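Local structure of glycerol kinase, putative (Plasmodium falciparum, 2W40) at residues R189-M193 / M204-I210; I157-V163 / I210-V215. The protein probably catalyses the ATP-dependent phosphorylation of glycerol to sn-glycerol 3-phosphate. Residues are numbered along the deposited sequence.

Contact 1. Residues R189-M193 / M204-I210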
ATOM      1  N   ARG C 189      16.373   2.736 -29.686  1.00  6.37           N
ATOM      2  CA  ARG C 189      15.414   2.445 -28.641  1.00  6.13           C
ATOM      3  C   ARG C 189      14.188   1.686 -29.160  1.00  7.73           C
ATOM      4  O   ARG C 189      13.164   1.516 -28.487  1.00  7.83           O
ATOM      5  CB  ARG C 189      14.974   3.699 -27.944  1.00  7.23           C
ATOM      6  CG  ARG C 189      16.130   4.553 -27.498  1.00  8.07           C
ATOM      7  CD  ARG C 189      17.144   3.835 -26.640  1.00  8.38           C
ATOM      8  NE  ARG C 189      16.581   3.439 -25.333  1.00  8.66           N
ATOM      9  CZ  ARG C 189      17.252   3.149 -24.227  1.00 10.18           C
ATOM     10  NH1 ARG C 189      18.590   3.065 -24.217  1.00 10.89           N
ATOM     11  NH2 ARG C 189      16.602   2.939 -23.093  1.00 11.24           N
ATOM     12  N   THR C 190      14.296   1.299 -30.413  1.00  8.27           N
ATOM     13  CA  THR C 190      13.123   0.732 -31.126  1.00  9.20           C
ATOM     14  C   THR C 190      13.100  -0.824 -31.194  1.00  9.48           C
ATOM     15  O   THR C 190      11.987  -1.404 -31.427  1.00  8.90           O
ATOM     16  CB  THR C 190      13.087   1.279 -32.601  1.00  8.11           C
ATOM     17  OG1 THR C 190      14.225   0.783 -33.305  1.00  7.41           O
ATOM     18  CG2 THR C 190      12.877   2.806 -32.727  1.00  9.93           C
ATOM     19  N   LEU C 191      14.279  -1.457 -31.056  1.00  9.72           N
ATOM     20  CA  LEU C 191      14.480  -2.907 -31.230  1.00  9.77           C
ATOM     21  C   LEU C 191      14.518  -3.266 -32.741  1.00  7.27           C
ATOM     22  O   LEU C 191      14.446  -4.429 -33.103  1.00  8.50           O
ATOM     23  CB  LEU C 191      13.481  -3.746 -30.464  1.00  8.81           C
ATOM     24  CG  LEU C 191      13.972  -4.561 -29.287  1.00 10.44           C
ATOM     25  CD1 LEU C 191      12.829  -5.135 -28.362  1.00 10.09           C
ATOM     26  CD2 LEU C 191      14.816  -5.600 -29.813  1.00 11.21           C
ATOM     27  N   LEU C 192      14.551  -2.205 -33.611  1.00  7.78           N
ATOM     28  CA  LEU C 192      14.570  -2.347 -35.070  1.00  7.79           C
ATOM     29  C   LEU C 192      15.895  -1.953 -35.747  1.00  7.20           C
ATOM     30  O   LEU C 192      16.034  -2.188 -36.961  1.00  9.26           O
ATOM     31  CB  LEU C 192      13.443  -1.604 -35.752  1.00  8.91           C
ATOM     32  CG  LEU C 192      12.079  -1.883 -35.201  1.00  9.58           C
ATOM     33  CD1 LEU C 192      11.133  -0.887 -35.889  1.00 10.77           C
ATOM     34  CD2 LEU C 192      11.703  -3.359 -35.412  1.00  8.66           C
ATOM     35  N   MET C 193      16.809  -1.280 -35.005  1.00  8.65           N
ATOM     36  CA  MET C 193      18.019  -0.792 -35.614  1.00  7.89           C
ATOM     37  C   MET C 193      19.171  -1.762 -35.290  1.00  7.56           C
ATOM     38  O   MET C 193      19.273  -2.210 -34.150  1.00  8.06           O
ATOM     39  CB  MET C 193      18.363   0.561 -35.034  1.00  7.54           C
ATOM     40  CG  MET C 193      19.462   1.270 -35.812  1.00  8.68           C
ATOM     41  SD  MET C 193      20.092   2.774 -35.014  1.00 10.73           S
ATOM     42  CE  MET C 193      21.221   2.063 -33.758  1.00  8.03           C
ATOM     43  N   MET C 204      14.996  -7.782 -38.074  1.00 10.24           N
ATOM     44  CA  MET C 204      14.172  -7.346 -36.994  1.00  9.51           C
ATOM     45  C   MET C 204      12.790  -6.882 -37.480  1.00 10.25           C
ATOM     46  O   MET C 204      11.763  -7.107 -36.812  1.00 10.16           O
ATOM     47  CB  MET C 204      14.845  -6.195 -36.253  1.00  9.66           C
ATOM     48  CG  MET C 204      16.193  -6.521 -35.561  1.00  8.78           C
ATOM     49  SD  MET C 204      16.181  -8.030 -34.552  1.00 12.16           S
ATOM     50  CE  MET C 204      14.735  -7.831 -33.496  1.00  8.96           C
ATOM     51  N   CYS C 205      12.766  -6.130 -38.569  1.00  9.41           N
ATOM     52  CA  CYS C 205      11.477  -5.678 -39.123  1.00 10.31           C
ATOM     53  C   CYS C 205      10.560  -6.844 -39.438  1.00 10.43           C
ATOM     54  O   CYS C 205       9.385  -6.802 -39.180  1.00 11.87           O
ATOM     55  CB  CYS C 205      11.705  -4.763 -40.317  1.00 11.05           C
ATOM     56  SG  CYS C 205      12.336  -3.083 -39.788  1.00 13.69           S
ATOM     57  N   LYS C 206      11.146  -7.907 -39.976  1.00 13.56           N
ATOM     58  CA  LYS C 206      10.378  -9.138 -40.303  1.00 14.19           C
ATOM     59  C   LYS C 206       9.806  -9.777 -39.076  1.00 12.48           C
ATOM     60  O   LYS C 206       8.604 -10.126 -39.035  1.00 14.65           O
ATOM     61  CB  LYS C 206      11.235 -10.141 -41.129  1.00 16.17           C
ATOM     62  CG  LYS C 206      10.519 -11.412 -41.478  1.00 18.96           C
ATOM     63  CD  LYS C 206      11.442 -12.455 -42.194  1.00 21.62           C
ATOM     64  CE  LYS C 206      10.666 -13.731 -42.714  1.00 27.00           C
ATOM     65  NZ  LYS C 206       9.423 -13.325 -43.483  1.00 32.75           N
ATOM     66  N   ILE C 207      10.593  -9.829 -38.003  1.00  9.77           N
ATOM     67  CA  ILE C 207      10.108 -10.395 -36.773  1.00  9.72           C
ATOM     68  C   ILE C 207       8.884  -9.634 -36.316  1.00 10.41           C
ATOM     69  O   ILE C 207       7.885 -10.254 -35.932  1.00 10.87           O
ATOM     70  CB  ILE C 207      11.234 -10.335 -35.643  1.00  9.91           C
ATOM     71  CG1 ILE C 207      12.408 -11.282 -35.956  1.00 11.92           C
ATOM     72  CG2 ILE C 207      10.641 -10.617 -34.254  1.00  8.83           C
ATOM     73  CD1 ILE C 207      13.668 -11.079 -34.968  1.00 14.47           C
ATOM     74  N   PHE C 208       8.939  -8.293 -36.427  1.00  9.68           N
ATOM     75  CA  PHE C 208       7.898  -7.486 -35.879  1.00 10.83           C
ATOM     76  C   PHE C 208       6.760  -7.159 -36.842  1.00 11.73           C
ATOM     77  O   PHE C 208       5.933  -6.284 -36.574  1.00  9.88           O
ATOM     78  CB  PHE C 208       8.511  -6.281 -35.203  1.00 10.06           C
ATOM     79  CG  PHE C 208       9.237  -6.655 -33.923  1.00  7.26           C
ATOM     80  CD1 PHE C 208       8.534  -7.102 -32.814  1.00  6.66           C
ATOM     81  CD2 PHE C 208      10.650  -6.615 -33.855  1.00 10.21           C
ATOM     82  CE1 PHE C 208       9.206  -7.528 -31.650  1.00  8.34           C
ATOM     83  CE2 PHE C 208      11.316  -7.011 -32.700  1.00 10.31           C
ATOM     84  CZ  PHE C 208      10.616  -7.458 -31.609  1.00  8.09           C
ATOM     85  N   ASN C 209       6.756  -7.828 -37.982  1.00 11.87           N
ATOM     86  CA  ASN C 209       5.695  -7.723 -39.049  1.00 11.70           C
ATOM     87  C   ASN C 209       5.625  -6.380 -39.732  1.00 11.57           C
ATOM     88  O   ASN C 209       4.547  -5.926 -40.289  1.00 12.99           O
ATOM     89  CB  ASN C 209       4.302  -7.975 -38.422  1.00 12.68           C
ATOM     90  CG  ASN C 209       4.063  -9.366 -37.893  1.00 16.81           C
ATOM     91  OD1 ASN C 209       4.956 -10.159 -37.507  1.00 23.72           O
ATOM     92  ND2 ASN C 209       2.797  -9.667 -37.810  1.00 20.16           N
ATOM     93  N   ILE C 210       6.773  -5.710 -39.762  1.00 12.20           N
ATOM     94  CA  ILE C 210       6.906  -4.455 -40.475  1.00 12.42           C
ATOM     95  C   ILE C 210       7.305  -4.825 -41.881  1.00 14.58           C
ATOM     96  O   ILE C 210       8.496  -4.970 -42.147  1.00 15.14           O
ATOM     97  CB  ILE C 210       7.919  -3.496 -39.835  1.00 13.65           C
ATOM     98  CG1 ILE C 210       7.456  -3.161 -38.402  1.00 10.16           C
ATOM     99  CG2 ILE C 210       8.134  -2.290 -40.731  1.00 13.81           C
ATOM    100  CD1 ILE C 210       8.487  -2.566 -37.550  1.00 10.98           C
TER
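L192 reaches with its isobutyl end over the last turn of helix 202-207 and the residues that follow it. Its CD2 sits 3.8 Å from CD2 of F208, on an oblique approach to the ring, and 4.3 Å from CB of M204, while L192 CD1 meets I210 CD1 at 3.5 Å. Next to it, the terminal methyl of M204 lies by L191: M204 CE is 3.4 Å from L191 O and 4.3 Å from L191 CD2. No hydrogen bond crosses, and L191 O is buried without a polar partner. The loop is shaped from within by an ST turn, L192 N donating to T190 OG1 at 3.0 Å. F208 also packs edge-to-face on F141 of helix 140-149. The helix end is a Schellman motif: N209, at positive phi, is C-prime, with N209 N bonded to K206 O (3.1 Å) and I210 N to C205 O (2.9 Å). I210 (C'') packs on C205 (C3), the motif's usual hydrophobic pair, all within the N-terminal FGGY-type domain.

Contact 2. Residues I157-V163 / I210-V215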
ATOM      1  N   ILE C 157       0.662  -0.012 -43.019  1.00 12.29           N
ATOM      2  CA  ILE C 157       2.110  -0.326 -43.063  1.00 12.77           C
ATOM      3  C   ILE C 157       2.415  -1.097 -44.353  1.00 14.47           C
ATOM      4  O   ILE C 157       3.283  -0.740 -45.118  1.00 13.89           O
ATOM      5  CB  ILE C 157       2.551  -1.114 -41.838  1.00 11.48           C
ATOM      6  CG1 ILE C 157       2.480  -0.210 -40.586  1.00 11.38           C
ATOM      7  CG2 ILE C 157       3.979  -1.622 -42.002  1.00 13.61           C
ATOM      8  CD1 ILE C 157       2.582  -0.958 -39.265  1.00 15.21           C
ATOM      9  N   ASP C 158       1.568  -2.097 -44.625  1.00 14.49           N
ATOM     10  CA  ASP C 158       1.744  -2.856 -45.848  1.00 16.10           C
ATOM     11  C   ASP C 158       1.776  -1.970 -47.116  1.00 14.57           C
ATOM     12  O   ASP C 158       2.638  -2.164 -47.984  1.00 18.00           O
ATOM     13  CB  ASP C 158       0.729  -3.970 -46.027  1.00 15.57           C
ATOM     14  CG  ASP C 158       0.755  -5.072 -44.901  1.00 21.82           C
ATOM     15  OD1 ASP C 158       1.664  -5.162 -43.984  1.00 26.24           O
ATOM     16  OD2 ASP C 158      -0.242  -5.866 -44.916  1.00 24.96           O
ATOM     17  N   ASP C 159       0.858  -1.037 -47.249  1.00 15.54           N
ATOM     18  CA  ASP C 159       0.820  -0.176 -48.396  1.00 15.07           C
ATOM     19  C   ASP C 159       1.654   1.092 -48.385  1.00 14.07           C
ATOM     20  O   ASP C 159       1.516   1.914 -49.325  1.00 15.14           O
ATOM     21  CB  ASP C 159      -0.610   0.103 -48.841  1.00 15.71           C
ATOM     22  CG  ASP C 159      -1.384   1.069 -47.986  1.00 17.98           C
ATOM     23  OD1 ASP C 159      -0.745   1.711 -47.097  1.00 16.77           O
ATOM     24  OD2 ASP C 159      -2.673   1.174 -48.228  1.00 21.48           O
ATOM     25  N   GLY C 160       2.423   1.276 -47.312  1.00 12.62           N
ATOM     26  CA  GLY C 160       3.286   2.438 -47.156  1.00 13.51           C
ATOM     27  C   GLY C 160       2.638   3.752 -46.910  1.00 13.92           C
ATOM     28  O   GLY C 160       3.253   4.817 -47.127  1.00 15.82           O
ATOM     29  N   THR C 161       1.419   3.750 -46.472  1.00 11.37           N
ATOM     30  CA  THR C 161       0.716   5.020 -46.191  1.00 10.56           C
ATOM     31  C   THR C 161       0.710   5.429 -44.695  1.00 10.77           C
ATOM     32  O   THR C 161       0.104   6.466 -44.300  1.00 12.93           O
ATOM     33  CB  THR C 161      -0.750   4.962 -46.727  1.00 12.40           C
ATOM     34  OG1 THR C 161      -1.522   3.954 -46.061  1.00 13.40           O
ATOM     35  CG2 THR C 161      -0.718   4.647 -48.275  1.00 12.17           C
ATOM     36  N   ALA C 162       1.376   4.630 -43.877  1.00  9.38           N
ATOM     37  CA  ALA C 162       1.589   4.945 -42.465  1.00  8.87           C
ATOM     38  C   ALA C 162       3.049   5.420 -42.257  1.00  8.92           C
ATOM     39  O   ALA C 162       3.937   5.090 -43.034  1.00 10.14           O
ATOM     40  CB  ALA C 162       1.309   3.728 -41.547  1.00 10.05           C
ATOM     41  N   VAL C 163       3.260   6.150 -41.153  1.00  7.97           N
ATOM     42  CA  VAL C 163       4.589   6.469 -40.605  1.00  8.50           C
ATOM     43  C   VAL C 163       4.585   5.850 -39.198  1.00  6.86           C
ATOM     44  O   VAL C 163       3.587   6.058 -38.400  1.00  8.11           O
ATOM     45  CB  VAL C 163       4.809   7.997 -40.562  1.00  7.12           C
ATOM     46  CG1 VAL C 163       6.182   8.308 -39.951  1.00  8.89           C
ATOM     47  CG2 VAL C 163       4.737   8.626 -41.904  1.00  8.03           C
ATOM     48  N   ILE C 210       6.773  -5.710 -39.762  1.00 12.20           N
ATOM     49  CA  ILE C 210       6.906  -4.455 -40.475  1.00 12.42           C
ATOM     50  C   ILE C 210       7.305  -4.825 -41.881  1.00 14.58           C
ATOM     51  O   ILE C 210       8.496  -4.970 -42.147  1.00 15.14           O
ATOM     52  CB  ILE C 210       7.919  -3.496 -39.835  1.00 13.65           C
ATOM     53  CG1 ILE C 210       7.456  -3.161 -38.402  1.00 10.16           C
ATOM     54  CG2 ILE C 210       8.134  -2.290 -40.731  1.00 13.81           C
ATOM     55  CD1 ILE C 210       8.487  -2.566 -37.550  1.00 10.98           C
ATOM     56  N   THR C 211       6.298  -5.003 -42.758  1.00 13.04           N
ATOM     57  CA  THR C 211       6.520  -5.582 -44.082  1.00 14.45           C
ATOM     58  C   THR C 211       7.016  -4.606 -45.109  1.00 14.17           C
ATOM     59  O   THR C 211       7.455  -5.000 -46.204  1.00 16.46           O
ATOM     60  CB  THR C 211       5.185  -6.161 -44.642  1.00 14.94           C
ATOM     61  OG1 THR C 211       4.244  -5.086 -44.651  1.00 19.34           O
ATOM     62  CG2 THR C 211       4.631  -7.280 -43.787  1.00 15.29           C
ATOM     63  N   ASN C 212       6.964  -3.306 -44.782  1.00 11.93           N
ATOM     64  CA  ASN C 212       7.346  -2.251 -45.727  1.00 10.64           C
ATOM     65  C   ASN C 212       8.177  -1.260 -44.923  1.00 11.68           C
ATOM     66  O   ASN C 212       7.675  -0.529 -44.097  1.00 11.19           O
ATOM     67  CB  ASN C 212       6.087  -1.624 -46.302  1.00 10.20           C
ATOM     68  CG  ASN C 212       6.361  -0.641 -47.343  1.00 14.14           C
ATOM     69  OD1 ASN C 212       7.468  -0.113 -47.413  1.00 12.37           O
ATOM     70  ND2 ASN C 212       5.313  -0.294 -48.126  1.00 13.71           N
ATOM     71  N   MET C 213       9.475  -1.336 -45.150  1.00 12.42           N
ATOM     72  CA  MET C 213      10.395  -0.546 -44.349  1.00 12.27           C
ATOM     73  C   MET C 213      10.358   0.945 -44.681  1.00 11.78           C
ATOM     74  O   MET C 213      10.980   1.777 -44.031  1.00 13.43           O
ATOM     75  CB  MET C 213      11.815  -1.160 -44.419  1.00 12.35           C
ATOM     76  CG  MET C 213      11.928  -2.404 -43.593  1.00 13.09           C
ATOM     77  SD  MET C 213      13.455  -3.235 -43.856  1.00 16.96           S
ATOM     78  CE  MET C 213      14.593  -2.300 -42.751  1.00 17.78           C
ATOM     79  N   SER C 214       9.652   1.304 -45.759  1.00 11.86           N
ATOM     80  CA  SER C 214       9.485   2.686 -46.099  1.00 13.71           C
ATOM     81  C   SER C 214       8.741   3.539 -45.119  1.00 11.40           C
ATOM     82  O   SER C 214       8.794   4.756 -45.218  1.00 13.55           O
ATOM     83  CB  SER C 214       8.868   2.804 -47.484  1.00 15.07           C
ATOM     84  OG  SER C 214       7.515   2.732 -47.554  1.00 16.15           O
ATOM     85  N   VAL C 215       7.995   2.902 -44.212  1.00  9.71           N
ATOM     86  CA  VAL C 215       7.262   3.589 -43.155  1.00  9.38           C
ATOM     87  C   VAL C 215       8.142   4.113 -42.056  1.00  8.73           C
ATOM     88  O   VAL C 215       7.678   4.837 -41.225  1.00  9.09           O
ATOM     89  CB  VAL C 215       6.147   2.694 -42.582  1.00  8.85           C
ATOM     90  CG1 VAL C 215       5.204   2.208 -43.749  1.00 11.53           C
ATOM     91  CG2 VAL C 215       6.739   1.562 -41.739  1.00  9.40           C
TER
HETATM   92  O   HOH W   1       4.162  -4.807 -47.919  1.00 33.74           O
HETATM   93  O   HOH W   2       6.067   4.799 -47.499  1.00 23.55           O
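Two side chains of the 210-215 loop bind the end of helix 151-158. T211 OG1 donates to D158 OD1 at 2.7 Å, and N212 ND2 donates to D158 O at 3.3 Å with a nearly straight N-H...O angle of 169°. Water 1 gives its protons to the same pair of residues, D158 O at 3.1 Å and T211 OG1 at 3.3 Å, so the D158 carbonyl has two donors. The other end of the N212 amide serves its own loop: N212 OD1 accepts from S214 N at 3.1 Å, an Asx turn. Water 2 joins the segments again, lying 2.5 Å from S214 OG and donating at 2.8 Å to G160 O, which R93 NH2 also hydrogen-bonds.

The helix closes in a Schellman motif at G160, whose N bonds I157 O at 3.1 Å. Its positive phi favours glycine, and a CB would sit tight against N212 ND2. Just beyond, D159 OD1 takes T161 N (3.0 Å), a second Asx turn that leads into the strand, and also T161 OG1 (2.6 Å).

V215 CG2 makes an apolar contact, 4.2 Å from I157 CG2; V215 CG1 comes within 3.2 Å of A162 O, a close methyl-carbonyl approach. At the strand, V163 CA makes a CA-H...O contact to V215 O at 3.5 Å.

The loop thus lies across the turn between helix 151-158 and strand 162-166. V215 shares a backbone hydrogen bond with I164, V163 pairs with W91 of strand 88-92, and I157 and I210 both rest on helix 140-149.

How the contacts relate
I210 belongs to both contacts: its CD1 packs on L192 in contact 1, and its CG2 lies 4.4 Å from CG2 of I157 in contact 2. The chain therefore runs directly from the capped end of helix 202-207 into the loop that meets helix 151-158. The contact centres are 12 Å apart, and the contacts also touch where C205 SG meets M213 CE at 3.8 Å. Helix 140-149 is a common neighbour, taking L192 and I210 on I143 and I157 on I147. Both contacts lie away from the ADP-binding residues T270, G315, S334 and G416. A bound glycerol lies about 4 Å from the side chain of C205, and one lies about 5 Å from that of T211.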